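Hypothetical protein BT_3535 (Bacteroides thetaiotaomicron VPI-5482, PDB 3KNY) is of unknown function, a two-domain protein from a gut bacterium that is probably made as a lipoprotein. Local coordinates at residues N21-P26 / G129-T134; R52-Y57 / N89-F94; S65-K70 / A98-T103; D151-I156 / V180-D185; S194-F199 / E207-K212. One frame throughout, in Å; residues are numbered along the deposited sequence.

Contact 1: N21-P26 / G129-T134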
# COMPACT_ATOMS: atom_id res chain seq x y z
N ASN A 21 -3.40 -10.12 -3.75
CA ASN A 21 -2.50 -9.43 -2.84
C ASN A 21 -3.23 -9.58 -1.52
O ASN A 21 -3.97 -8.70 -1.09
CB ASN A 21 -2.22 -7.97 -3.26
CG ASN A 21 -0.85 -7.45 -2.75
OD1 ASN A 21 -0.06 -8.22 -2.19
ND2 ASN A 21 -0.58 -6.16 -2.95
N PRO A 22 -3.07 -10.75 -0.89
CA PRO A 22 -3.94 -11.18 0.21
C PRO A 22 -3.92 -10.30 1.46
O PRO A 22 -4.89 -10.33 2.21
CB PRO A 22 -3.44 -12.60 0.52
CG PRO A 22 -2.00 -12.59 0.12
CD PRO A 22 -1.89 -11.62 -1.04
N GLU A 23 -2.86 -9.52 1.66
CA GLU A 23 -2.77 -8.64 2.83
C GLU A 23 -3.67 -7.39 2.72
O GLU A 23 -3.79 -6.64 3.69
CB GLU A 23 -1.29 -8.27 3.15
CG GLU A 23 -0.59 -7.21 2.22
CD GLU A 23 0.95 -7.02 2.52
OE1 GLU A 23 1.68 -8.04 2.44
OE2 GLU A 23 1.43 -5.87 2.82
N TYR A 24 -4.31 -7.20 1.56
CA TYR A 24 -5.14 -6.04 1.26
C TYR A 24 -6.62 -6.39 0.99
O TYR A 24 -6.93 -7.36 0.30
CB TYR A 24 -4.58 -5.29 0.03
CG TYR A 24 -3.19 -4.70 0.26
CD1 TYR A 24 -3.03 -3.42 0.81
CD2 TYR A 24 -2.05 -5.41 -0.05
CE1 TYR A 24 -1.77 -2.89 1.04
CE2 TYR A 24 -0.78 -4.88 0.17
CZ TYR A 24 -0.65 -3.63 0.73
OH TYR A 24 0.60 -3.14 0.95
N ALA A 25 -7.54 -5.56 1.50
CA ALA A 25 -8.98 -5.75 1.30
C ALA A 25 -9.41 -5.28 -0.09
O ALA A 25 -9.12 -4.15 -0.47
CB ALA A 25 -9.78 -4.98 2.38
N PRO A 26 -10.11 -6.14 -0.85
CA PRO A 26 -10.66 -5.75 -2.16
C PRO A 26 -11.59 -4.56 -2.03
O PRO A 26 -12.23 -4.41 -0.98
CB PRO A 26 -11.50 -6.96 -2.57
CG PRO A 26 -11.05 -8.11 -1.73
CD PRO A 26 -10.37 -7.55 -0.52
N GLY A 129 6.67 0.28 4.56
CA GLY A 129 6.88 -0.56 3.41
C GLY A 129 5.55 -0.95 2.85
O GLY A 129 4.52 -0.60 3.36
N CYS A 130 5.58 -1.74 1.80
CA CYS A 130 4.41 -1.83 0.97
C CYS A 130 4.54 -2.93 -0.08
O CYS A 130 5.52 -2.96 -0.80
CB CYS A 130 4.38 -0.50 0.28
SG CYS A 130 3.01 -0.39 -0.49
N THR A 131 3.59 -3.84 -0.18
CA THR A 131 3.74 -4.91 -1.17
C THR A 131 2.99 -4.47 -2.38
O THR A 131 1.78 -4.37 -2.34
CB THR A 131 3.21 -6.23 -0.68
OG1 THR A 131 4.02 -6.64 0.43
CG2 THR A 131 3.30 -7.28 -1.77
N LEU A 132 3.73 -4.21 -3.46
CA LEU A 132 3.13 -3.66 -4.66
C LEU A 132 2.53 -4.74 -5.52
O LEU A 132 1.59 -4.46 -6.26
CB LEU A 132 4.15 -2.89 -5.49
CG LEU A 132 4.62 -1.57 -4.89
CD1 LEU A 132 5.66 -0.96 -5.83
CD2 LEU A 132 3.42 -0.63 -4.67
N TYR A 133 3.05 -5.96 -5.42
CA TYR A 133 2.60 -7.03 -6.30
C TYR A 133 3.04 -8.38 -5.78
O TYR A 133 4.10 -8.49 -5.17
CB TYR A 133 3.13 -6.81 -7.72
CG TYR A 133 2.96 -8.00 -8.64
CD1 TYR A 133 1.75 -8.29 -9.20
CD2 TYR A 133 4.03 -8.85 -8.91
CE1 TYR A 133 1.59 -9.38 -10.03
CE2 TYR A 133 3.87 -9.94 -9.74
CZ TYR A 133 2.65 -10.20 -10.30
OH TYR A 133 2.48 -11.29 -11.11
N THR A 134 2.19 -9.39 -5.99
CA THR A 134 2.51 -10.77 -5.58
C THR A 134 2.05 -11.72 -6.65
O THR A 134 0.88 -11.76 -6.95
CB THR A 134 1.83 -11.19 -4.27
OG1 THR A 134 2.19 -10.27 -3.24
CG2 THR A 134 2.30 -12.55 -3.89
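A type I beta turn, Asn21 to Tyr24, docks its side chains on the outer strand 124-134 of the three-stranded antiparallel sheet, and Thr131 is the residue on which Asn21, Glu23 and Tyr24 converge. The turn is closed by its own backbone bond, Tyr24 N to Asn21 O. Asn21 works with both ends of its amide: ND2 gives a hydrogen bond to Thr131 O at 3.0 Å, with the acceptor lying in the amide plane but the donor standing well above the carbonyl plane of Thr131. Its OD1 sits 3.2 Å from Thr134 OG1 and 3.5 Å from the methyl CG2 of Thr131. Glu23 reaches Thr131 with an extended chain, and its bond from Thr131 OG1 to OE1 is weak. Tyr24 also packs its ring against Phe94 of strand 93-97, which links this loop to the other sheet. A classic beta bulge, Leu132 and Tyr133 both facing Ile141, interrupts the strand between the two threonines. The phenol oxygen of Tyr24 finishes the contact, accepting the backbone N-H of Thr131 over 3.3 Å between N and OH.

Contact 2: R52-Y57 / N89-F94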
# COMPACT_ATOMS: atom_id res chain seq x y z
N ARG A 52 -12.03 3.35 -3.13
CA ARG A 52 -10.92 3.84 -3.97
C ARG A 52 -9.58 3.18 -3.70
O ARG A 52 -8.70 3.25 -4.55
CB ARG A 52 -10.72 5.34 -3.78
CG ARG A 52 -11.91 6.17 -4.15
CD ARG A 52 -12.08 6.25 -5.64
NE ARG A 52 -13.17 7.15 -5.94
CZ ARG A 52 -14.45 6.81 -5.90
NH1 ARG A 52 -14.80 5.56 -5.60
NH2 ARG A 52 -15.38 7.73 -6.16
N TYR A 53 -9.43 2.59 -2.52
CA TYR A 53 -8.16 2.01 -2.09
C TYR A 53 -8.37 0.58 -1.64
O TYR A 53 -9.42 0.25 -1.06
CB TYR A 53 -7.57 2.78 -0.90
CG TYR A 53 -7.22 4.22 -1.18
CD1 TYR A 53 -8.16 5.23 -1.06
CD2 TYR A 53 -5.91 4.56 -1.53
CE1 TYR A 53 -7.82 6.57 -1.30
CE2 TYR A 53 -5.55 5.89 -1.78
CZ TYR A 53 -6.50 6.88 -1.67
OH TYR A 53 -6.12 8.18 -1.92
N GLU A 54 -7.39 -0.27 -1.89
CA GLU A 54 -7.42 -1.61 -1.38
C GLU A 54 -6.53 -1.56 -0.18
O GLU A 54 -5.32 -1.36 -0.31
CB GLU A 54 -6.99 -2.61 -2.44
CG GLU A 54 -8.09 -2.76 -3.50
CD GLU A 54 -7.66 -3.54 -4.73
OE1 GLU A 54 -6.48 -3.39 -5.16
OE2 GLU A 54 -8.53 -4.29 -5.26
N ILE A 55 -7.14 -1.73 1.00
CA ILE A 55 -6.55 -1.34 2.28
C ILE A 55 -6.04 -2.52 3.12
O ILE A 55 -6.69 -3.55 3.24
CB ILE A 55 -7.60 -0.53 3.10
CG1 ILE A 55 -8.15 0.65 2.28
CG2 ILE A 55 -7.01 -0.02 4.40
CD1 ILE A 55 -9.29 1.47 2.93
N ASN A 56 -4.86 -2.35 3.68
CA ASN A 56 -4.33 -3.31 4.63
C ASN A 56 -4.63 -2.76 6.02
O ASN A 56 -4.14 -1.70 6.38
CB ASN A 56 -2.82 -3.51 4.45
CG ASN A 56 -2.23 -4.42 5.49
OD1 ASN A 56 -2.72 -4.47 6.61
ND2 ASN A 56 -1.18 -5.14 5.15
N TYR A 57 -5.41 -3.52 6.80
CA TYR A 57 -5.86 -3.11 8.14
C TYR A 57 -4.93 -3.60 9.26
O TYR A 57 -5.25 -3.42 10.43
CB TYR A 57 -7.32 -3.54 8.38
CG TYR A 57 -8.32 -2.78 7.51
CD1 TYR A 57 -8.75 -1.49 7.87
CD2 TYR A 57 -8.83 -3.34 6.34
CE1 TYR A 57 -9.67 -0.77 7.06
CE2 TYR A 57 -9.74 -2.62 5.52
CZ TYR A 57 -10.15 -1.34 5.90
OH TYR A 57 -11.04 -0.66 5.08
N ASN A 89 -11.92 10.39 -7.90
CA ASN A 89 -13.01 9.64 -8.52
C ASN A 89 -12.64 8.25 -9.11
O ASN A 89 -13.52 7.53 -9.58
CB ASN A 89 -13.63 10.53 -9.61
CG ASN A 89 -12.66 10.83 -10.75
OD1 ASN A 89 -11.45 10.74 -10.58
ND2 ASN A 89 -13.19 11.18 -11.91
N LYS A 90 -11.36 7.86 -9.07
CA LYS A 90 -10.89 6.58 -9.65
C LYS A 90 -10.10 5.71 -8.68
O LYS A 90 -9.55 6.20 -7.70
CB LYS A 90 -9.95 6.85 -10.82
CG LYS A 90 -10.60 7.31 -12.10
CD LYS A 90 -9.54 7.64 -13.18
CE LYS A 90 -9.03 9.10 -13.09
NZ LYS A 90 -10.09 10.13 -13.41
N TYR A 91 -10.00 4.43 -9.00
CA TYR A 91 -9.16 3.51 -8.24
C TYR A 91 -7.76 4.09 -8.10
O TYR A 91 -7.18 4.46 -9.10
CB TYR A 91 -9.03 2.18 -8.96
CG TYR A 91 -8.05 1.24 -8.28
CD1 TYR A 91 -8.38 0.62 -7.08
CD2 TYR A 91 -6.80 1.00 -8.81
CE1 TYR A 91 -7.50 -0.22 -6.46
CE2 TYR A 91 -5.91 0.16 -8.19
CZ TYR A 91 -6.26 -0.47 -7.03
OH TYR A 91 -5.36 -1.31 -6.40
N GLU A 92 -7.25 4.13 -6.88
CA GLU A 92 -5.96 4.76 -6.54
C GLU A 92 -4.81 3.75 -6.49
O GLU A 92 -3.77 3.95 -7.12
CB GLU A 92 -6.06 5.40 -5.14
CG GLU A 92 -6.76 6.72 -5.12
CD GLU A 92 -5.84 7.85 -5.49
OE1 GLU A 92 -5.09 8.35 -4.60
OE2 GLU A 92 -5.88 8.21 -6.68
N GLY A 93 -5.00 2.70 -5.69
CA GLY A 93 -4.02 1.65 -5.50
C GLY A 93 -4.16 1.05 -4.11
O GLY A 93 -5.22 1.12 -3.51
N PHE A 94 -3.08 0.47 -3.60
CA PHE A 94 -3.06 -0.08 -2.26
C PHE A 94 -2.85 1.00 -1.20
O PHE A 94 -2.42 2.11 -1.55
CB PHE A 94 -1.98 -1.12 -2.17
CG PHE A 94 -2.12 -2.21 -3.18
CD1 PHE A 94 -3.15 -3.12 -3.09
CD2 PHE A 94 -1.22 -2.31 -4.25
CE1 PHE A 94 -3.30 -4.14 -4.02
CE2 PHE A 94 -1.35 -3.34 -5.19
CZ PHE A 94 -2.40 -4.26 -5.07
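Segments 52-57 and 89-94 run parallel, with Glu54 paired to Phe94 and the backbone joined by two hydrogen bonds: Glu92 N to Arg52 O at 2.9 Å and Glu54 N to Gly93 O at 3.0 Å. The side chains then meet on the two faces of the sheet. On that of Tyr53, the phenol ring and Glu92 lie side by side and point the same way. CB of Glu92 sits over the ring face, 3.8 Å from the centroid of Tyr53, a CH-pi contact, and the bend at chi2 (-83°) takes CD of Glu92 toward the phenol end. Glu92 OE1 is also salt-bridged to Lys186. On the Glu54 and Phe94 face, the hydroxyl of Tyr91 gives a 2.7 Å bond to Glu54 OE1, which it meets from above the carboxylate plane; ring and carboxylate are nearly perpendicular. The same OE1 is 3.5 Å from CE1 of Phe94, with those two planes only 19° apart, while OE2 of Glu54 is bonded to Met15 N. Before the strands pair, Arg52 lays its CD 3.3 Å from Lys90 O and keeps Asn89 O over one guanidinium face; its NE bonds to Ile88 O. Two parallel strands, 53-55 and 93-97, connected through helix 66-84 make this a beta-alpha-beta unit, and Tyr53 and Arg52 both touch that helix.

Contact 3: S65-K70 / A98-T103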
# COMPACT_ATOMS: atom_id res chain seq x y z
N SER A 65 -1.86 5.15 19.93
CA SER A 65 -2.12 6.29 20.82
C SER A 65 -3.21 7.19 20.28
O SER A 65 -3.59 7.09 19.11
CB SER A 65 -0.86 7.13 21.04
OG SER A 65 -0.72 8.10 20.03
N GLU A 66 -3.69 8.10 21.12
CA GLU A 66 -4.72 9.05 20.72
C GLU A 66 -4.13 10.06 19.74
O GLU A 66 -4.78 10.40 18.75
CB GLU A 66 -5.36 9.76 21.94
CG GLU A 66 -6.12 8.82 22.90
CD GLU A 66 -7.14 7.89 22.20
OE1 GLU A 66 -7.93 8.36 21.35
OE2 GLU A 66 -7.15 6.68 22.50
N LYS A 67 -2.89 10.50 19.98
CA LYS A 67 -2.20 11.39 19.03
C LYS A 67 -2.20 10.75 17.63
O LYS A 67 -2.48 11.42 16.64
CB LYS A 67 -0.75 11.65 19.47
CG LYS A 67 -0.03 12.75 18.66
CD LYS A 67 1.50 12.50 18.51
CE LYS A 67 1.79 11.32 17.56
NZ LYS A 67 3.20 11.22 17.09
N ARG A 68 -1.91 9.45 17.58
CA ARG A 68 -1.85 8.70 16.34
C ARG A 68 -3.22 8.54 15.71
O ARG A 68 -3.39 8.80 14.53
CB ARG A 68 -1.20 7.34 16.56
CG ARG A 68 -1.04 6.50 15.30
CD ARG A 68 -0.22 7.21 14.23
NE ARG A 68 -0.05 6.41 13.00
CZ ARG A 68 0.52 6.86 11.87
NH1 ARG A 68 0.96 8.11 11.81
NH2 ARG A 68 0.63 6.08 10.80
N LYS A 69 -4.21 8.10 16.50
CA LYS A 69 -5.58 8.00 15.98
C LYS A 69 -6.01 9.31 15.30
O LYS A 69 -6.68 9.27 14.26
CB LYS A 69 -6.60 7.71 17.07
CG LYS A 69 -6.73 6.27 17.51
CD LYS A 69 -8.06 6.07 18.24
CE LYS A 69 -7.91 5.16 19.44
NZ LYS A 69 -7.16 3.91 19.09
N LYS A 70 -5.66 10.44 15.90
CA LYS A 70 -6.02 11.73 15.33
C LYS A 70 -5.37 11.84 13.96
O LYS A 70 -6.03 12.16 12.97
CB LYS A 70 -5.58 12.90 16.21
CG LYS A 70 -6.20 14.22 15.78
CD LYS A 70 -5.82 15.37 16.69
CE LYS A 70 -6.84 16.50 16.61
NZ LYS A 70 -7.23 16.79 15.20
N ALA A 98 1.15 3.14 8.48
CA ALA A 98 2.41 2.88 9.16
C ALA A 98 2.16 2.79 10.66
O ALA A 98 1.18 3.34 11.18
CB ALA A 98 3.41 3.97 8.87
N ASP A 99 3.05 2.08 11.35
CA ASP A 99 2.98 1.99 12.80
C ASP A 99 3.39 3.33 13.42
O ASP A 99 3.88 4.24 12.74
CB ASP A 99 3.92 0.90 13.30
CG ASP A 99 3.40 -0.49 13.05
OD1 ASP A 99 2.23 -0.78 13.40
OD2 ASP A 99 4.17 -1.31 12.51
N GLU A 100 3.20 3.43 14.73
CA GLU A 100 3.62 4.61 15.48
C GLU A 100 5.14 4.53 15.75
O GLU A 100 5.77 5.56 15.99
CB GLU A 100 2.78 4.78 16.77
CG GLU A 100 2.53 6.24 17.20
CD GLU A 100 1.52 6.38 18.36
OE1 GLU A 100 0.83 5.40 18.70
OE2 GLU A 100 1.39 7.49 18.91
N ASP A 101 5.72 3.31 15.69
CA ASP A 101 7.17 3.10 15.90
C ASP A 101 7.96 4.24 15.25
O ASP A 101 7.81 4.47 14.07
CB ASP A 101 7.67 1.70 15.43
CG ASP A 101 7.39 1.39 13.93
OD1 ASP A 101 7.77 2.17 13.02
OD2 ASP A 101 6.84 0.30 13.64
N GLY A 102 8.75 4.97 16.02
CA GLY A 102 9.43 6.17 15.52
C GLY A 102 10.95 6.10 15.55
O GLY A 102 11.53 5.18 14.96
N THR A 103 11.55 7.09 16.23
CA THR A 103 13.02 7.28 16.47
C THR A 103 13.32 8.79 16.52
O THR A 103 12.55 9.59 15.99
CB THR A 103 14.01 6.60 15.44
OG1 THR A 103 14.25 5.24 15.82
CG2 THR A 103 15.37 7.32 15.41
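Glu100 reaches from the loop after strand 93-97 to the start of helix 66-84, where Ser65 holds the N-cap position. Charge plays a loose part: Lys67 NZ is 4.5 Å from Glu100 OE2, too far for a salt bridge, though a nearby positive group and the helix start probably help to stabilise the carboxylate's negative charge. Arg68 is salt-bridged through NH1 to Glu71.

Packing follows. Arg68 and Glu100 run alongside each other, heading opposite ways, their flat groups 22° apart, and CB of Arg68 lies 3.4 Å from CD of Glu100.

Hydrogen bonds make up the rest. The carboxylate of Glu100 takes Ser65 with both oxygens: OE1 accepts the backbone N-H of Ser65 at 3.0 Å, on its syn side, and OE2 meets the hydroxyl OG of Ser65. That hydroxyl in turn accepts from Arg68 N, the capping bond, at 3.0 Å between Arg68 N and Ser65 OG, so OG links the helix's first turn to the acid. OG lies between the backbone N and the carbonyl carbon of Ser65 (chi1 87°), which turns it to face Glu100. Arg68 NH1 is also bonded to Pro218 O. Its other terminal nitrogen turns to the loop, NH2 of Arg68 lying 2.8 Å from Ala98 O, a hydrogen bond bent to 134° with the donor well above the carbonyl plane.

Contact 4: D151-I156 / V180-D185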
# COMPACT_ATOMS: atom_id res chain seq x y z
N ASP A 151 5.24 18.08 12.27
CA ASP A 151 3.92 18.73 12.35
C ASP A 151 3.41 19.04 10.92
O ASP A 151 2.32 18.64 10.52
CB ASP A 151 3.97 20.01 13.22
N ASP A 152 4.28 19.68 10.15
CA ASP A 152 3.94 20.21 8.83
C ASP A 152 4.22 19.25 7.69
O ASP A 152 3.31 18.90 6.94
CB ASP A 152 4.71 21.52 8.57
CG ASP A 152 6.04 21.58 9.33
OD1 ASP A 152 5.99 21.83 10.57
OD2 ASP A 152 7.11 21.38 8.71
N ASP A 153 5.47 18.80 7.59
CA ASP A 153 5.93 18.12 6.41
C ASP A 153 6.44 16.69 6.63
O ASP A 153 6.83 16.33 7.74
CB ASP A 153 7.03 18.98 5.76
CG ASP A 153 7.20 18.71 4.27
OD1 ASP A 153 6.35 18.03 3.65
OD2 ASP A 153 8.19 19.20 3.72
N VAL A 154 6.42 15.91 5.54
CA VAL A 154 7.04 14.59 5.49
C VAL A 154 8.12 14.55 4.42
O VAL A 154 7.83 14.86 3.26
CB VAL A 154 6.03 13.53 5.12
CG1 VAL A 154 6.74 12.20 4.81
CG2 VAL A 154 5.00 13.40 6.23
N THR A 155 9.34 14.16 4.79
CA THR A 155 10.45 14.13 3.85
C THR A 155 11.16 12.76 3.72
O THR A 155 11.62 12.19 4.72
CB THR A 155 11.47 15.22 4.19
OG1 THR A 155 12.06 15.01 5.49
CG2 THR A 155 10.78 16.59 4.07
N ILE A 156 11.26 12.28 2.46
CA ILE A 156 11.81 10.96 2.11
C ILE A 156 13.33 10.96 2.10
O ILE A 156 13.96 11.67 1.34
CB ILE A 156 11.34 10.48 0.73
CG1 ILE A 156 9.81 10.56 0.59
CG2 ILE A 156 11.87 9.06 0.47
CD1 ILE A 156 9.06 9.73 1.58
N VAL A 180 9.01 7.50 -5.63
CA VAL A 180 8.46 7.75 -4.32
C VAL A 180 8.31 9.25 -4.14
O VAL A 180 9.17 10.03 -4.54
CB VAL A 180 9.32 7.20 -3.20
CG1 VAL A 180 8.65 7.43 -1.86
CG2 VAL A 180 9.52 5.70 -3.39
N SER A 181 7.20 9.66 -3.57
CA SER A 181 7.00 11.05 -3.33
C SER A 181 5.95 11.21 -2.23
O SER A 181 5.24 10.26 -1.90
CB SER A 181 6.53 11.70 -4.59
OG SER A 181 5.17 11.42 -4.75
N TYR A 182 5.86 12.40 -1.66
CA TYR A 182 4.83 12.69 -0.68
C TYR A 182 3.80 13.64 -1.30
O TYR A 182 4.15 14.71 -1.79
CB TYR A 182 5.47 13.28 0.56
CG TYR A 182 4.48 13.74 1.60
CD1 TYR A 182 3.67 12.84 2.26
CD2 TYR A 182 4.38 15.09 1.93
CE1 TYR A 182 2.77 13.26 3.22
CE2 TYR A 182 3.50 15.52 2.89
CZ TYR A 182 2.70 14.61 3.53
OH TYR A 182 1.80 15.05 4.47
N ASP A 183 2.53 13.22 -1.32
CA ASP A 183 1.44 14.03 -1.85
C ASP A 183 0.91 14.94 -0.76
O ASP A 183 0.28 14.47 0.19
CB ASP A 183 0.32 13.15 -2.38
CG ASP A 183 -0.82 13.95 -2.95
OD1 ASP A 183 -1.17 15.02 -2.39
OD2 ASP A 183 -1.38 13.50 -3.97
N LYS A 184 1.12 16.24 -0.90
CA LYS A 184 0.78 17.17 0.19
C LYS A 184 -0.72 17.40 0.35
O LYS A 184 -1.16 17.77 1.43
CB LYS A 184 1.55 18.48 0.06
CG LYS A 184 3.06 18.32 0.24
CD LYS A 184 3.82 19.61 -0.08
CE LYS A 184 5.24 19.61 0.53
NZ LYS A 184 6.02 20.84 0.20
N ASP A 185 -1.50 17.16 -0.70
CA ASP A 185 -2.96 17.25 -0.58
C ASP A 185 -3.55 16.06 0.20
O ASP A 185 -4.25 16.24 1.19
CB ASP A 185 -3.63 17.28 -1.95
CG ASP A 185 -3.15 18.40 -2.79
OD1 ASP A 185 -2.95 19.50 -2.25
OD2 ASP A 185 -2.98 18.16 -4.01
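Val154 and Tyr182 are the tight centre where two sheets pack face against face: strand 154-164 of the three-stranded antiparallel sheet and strand 177-183 of the mixed sheet, running in almost opposite directions. No hydrogen bond joins the two segments, and the backbones stay apart, Val154 and Tyr182 being 6.8 Å from CA to CA. The space is filled by side chains. Val154 places CB squarely over the centre of the Tyr182 ring, 3.6 Å from the centroid and 4° off the normal, a CH-pi contact. Its CG2 leans toward the hydroxyl end, 3.7 Å from CE1 of Tyr182, whereas CG1 is nearer CD1. CG of Tyr182 lies anti to its backbone N (chi1 175°), which sends CG toward the strand of the valine. Pro218, at the C-terminus, touches both residues. Further along, Ile156 and Val180 cross at about a right angle and meet more loosely, both also touching Ile189 of strand 188-201.

The other end of the contact is looser and more solvent-facing. There Asp153 and Lys184 have opposite charges without a salt bridge, Asp153 OD2 being 4.4 Å from Lys184 NZ. Asp153 passes the tyrosine in the opposite direction; its OD1 takes a weak bond from Val154 N and also lies 3.7 Å from CE of Lys184.

Contact 5: S194-F199 / E207-K212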
# COMPACT_ATOMS: atom_id res chain seq x y z
N SER A 194 7.32 0.47 -12.24
CA SER A 194 7.03 0.22 -13.61
C SER A 194 8.25 -0.47 -14.22
O SER A 194 9.26 0.16 -14.43
CB SER A 194 6.76 1.54 -14.32
OG SER A 194 6.45 1.29 -15.68
N GLY A 195 8.15 -1.76 -14.44
CA GLY A 195 9.30 -2.58 -14.81
C GLY A 195 8.93 -4.04 -15.08
O GLY A 195 7.75 -4.37 -15.28
N THR A 196 9.93 -4.91 -15.11
CA THR A 196 9.74 -6.30 -15.44
C THR A 196 10.25 -7.15 -14.31
O THR A 196 11.38 -6.99 -13.86
CB THR A 196 10.44 -6.66 -16.76
OG1 THR A 196 9.82 -5.91 -17.80
CG2 THR A 196 10.24 -8.14 -17.13
N LEU A 197 9.39 -8.05 -13.84
CA LEU A 197 9.76 -9.04 -12.84
C LEU A 197 10.08 -10.29 -13.61
O LEU A 197 9.30 -10.68 -14.47
CB LEU A 197 8.62 -9.31 -11.87
CG LEU A 197 8.73 -10.42 -10.82
CD1 LEU A 197 9.84 -10.11 -9.77
CD2 LEU A 197 7.33 -10.66 -10.15
N SER A 198 11.25 -10.88 -13.35
CA SER A 198 11.63 -12.14 -14.01
C SER A 198 11.92 -13.13 -12.93
O SER A 198 12.52 -12.77 -11.93
CB SER A 198 12.91 -11.98 -14.84
OG SER A 198 12.68 -11.07 -15.89
N PHE A 199 11.48 -14.37 -13.13
CA PHE A 199 11.80 -15.46 -12.22
C PHE A 199 11.66 -16.82 -12.88
O PHE A 199 11.03 -16.97 -13.93
CB PHE A 199 10.97 -15.39 -10.93
CG PHE A 199 9.47 -15.59 -11.12
CD1 PHE A 199 8.91 -16.84 -11.04
CD2 PHE A 199 8.64 -14.51 -11.30
CE1 PHE A 199 7.53 -17.01 -11.19
CE2 PHE A 199 7.27 -14.69 -11.47
CZ PHE A 199 6.72 -15.94 -11.40
N GLU A 207 8.17 -13.82 -17.15
CA GLU A 207 8.40 -12.38 -17.13
C GLU A 207 7.09 -11.65 -17.03
O GLU A 207 6.19 -11.91 -17.82
CB GLU A 207 9.12 -11.92 -18.37
CG GLU A 207 10.55 -12.42 -18.44
CD GLU A 207 11.40 -11.67 -19.42
OE1 GLU A 207 10.89 -10.76 -20.17
OE2 GLU A 207 12.61 -12.00 -19.41
N VAL A 208 6.99 -10.73 -16.08
CA VAL A 208 5.76 -9.99 -15.88
C VAL A 208 6.09 -8.51 -15.86
O VAL A 208 6.99 -8.09 -15.13
CB VAL A 208 5.05 -10.37 -14.55
CG1 VAL A 208 3.69 -9.71 -14.44
CG2 VAL A 208 4.91 -11.86 -14.47
N THR A 209 5.40 -7.73 -16.68
CA THR A 209 5.54 -6.29 -16.68
C THR A 209 4.58 -5.86 -15.62
O THR A 209 3.44 -6.27 -15.64
CB THR A 209 5.21 -5.67 -18.04
OG1 THR A 209 6.17 -6.14 -18.98
CG2 THR A 209 5.35 -4.17 -18.00
N VAL A 210 5.07 -5.09 -14.65
CA VAL A 210 4.29 -4.68 -13.50
C VAL A 210 4.25 -3.17 -13.33
O VAL A 210 5.27 -2.52 -13.23
CB VAL A 210 4.84 -5.27 -12.22
CG1 VAL A 210 4.01 -4.79 -11.02
CG2 VAL A 210 4.88 -6.81 -12.32
N GLN A 211 3.05 -2.60 -13.30
CA GLN A 211 2.89 -1.17 -13.06
C GLN A 211 1.89 -1.03 -11.91
O GLN A 211 0.70 -1.24 -12.12
CB GLN A 211 2.37 -0.48 -14.31
CG GLN A 211 3.31 -0.54 -15.47
CD GLN A 211 2.69 0.06 -16.73
OE1 GLN A 211 1.94 -0.58 -17.42
NE2 GLN A 211 3.03 1.26 -17.02
N LYS A 212 2.37 -0.68 -10.71
CA LYS A 212 1.53 -0.58 -9.52
C LYS A 212 1.87 0.58 -8.61
O LYS A 212 2.99 1.08 -8.66
CB LYS A 212 1.63 -1.89 -8.70
CG LYS A 212 1.12 -3.08 -9.45
CD LYS A 212 0.03 -3.82 -8.74
CE LYS A 212 -1.08 -4.10 -9.68
NZ LYS A 212 -2.20 -4.80 -9.04
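Gly195 with Val210 and Leu197 with Val208 are the hydrogen-bonded pairs of a beta hairpin formed by strands 188-201 and 204-217, antiparallel neighbours in the mixed sheet. Each pair carries two backbone bonds. Val210 N reaches Gly195 O at 2.8 Å, while the return bond from Gly195 N to Val210 O is longer, 3.2 Å. At the second pair, Leu197 N to Val208 O and Val208 N to Leu197 O are both short and straight. The chain turns a corner at Gly195 itself, where the strand changes sheet or face.

The next shell is side chains. Leu197, Val208 and Val210 point to one face and touch Tyr133 of strand 124-134, an apolar patch against the other sheet. Val208 also touches Val10 of strand 7-10. The opposite face is polar, with Ser194 beside Gln211, Thr196 beside Thr209 and Ser198 beside Glu207; Trp9 of strand 7-10 packs on Thr209 and Gln211. These cross-strand pairs touch without hydrogen bonds between their side chains. CG of Glu207 lies anti to the carbonyl carbon (chi1 -68°), which sets that carbon 3.6 Å from Ser198 OG, and Thr196 OG1 stands 3.8 Å from Thr209 OG1.

Overall arrangement
Contacts 1 and 2 lie side by side, centres 11 Å apart, and meet directly: Ala25 N is 2.8 Å from Ile55 O, a probable hydrogen bond, and Tyr24 packs on Glu54. Contact 1 also touches contact 5 through Tyr133, whose ring atom CE2 comes 3.5 Å from Leu197 CD2, so strand 129-134 bridges between them. Lys212 brings contact 5 against Phe94 of contact 2. Contacts 3 and 4 stand apart from this cluster, with centres 16 Å from each other and no touch, though Pro218 has partners in both. Contacts 3 and 5 are on opposite sides of the chain's centre, centres 34 Å apart. No active site or ligand is known to tie them together.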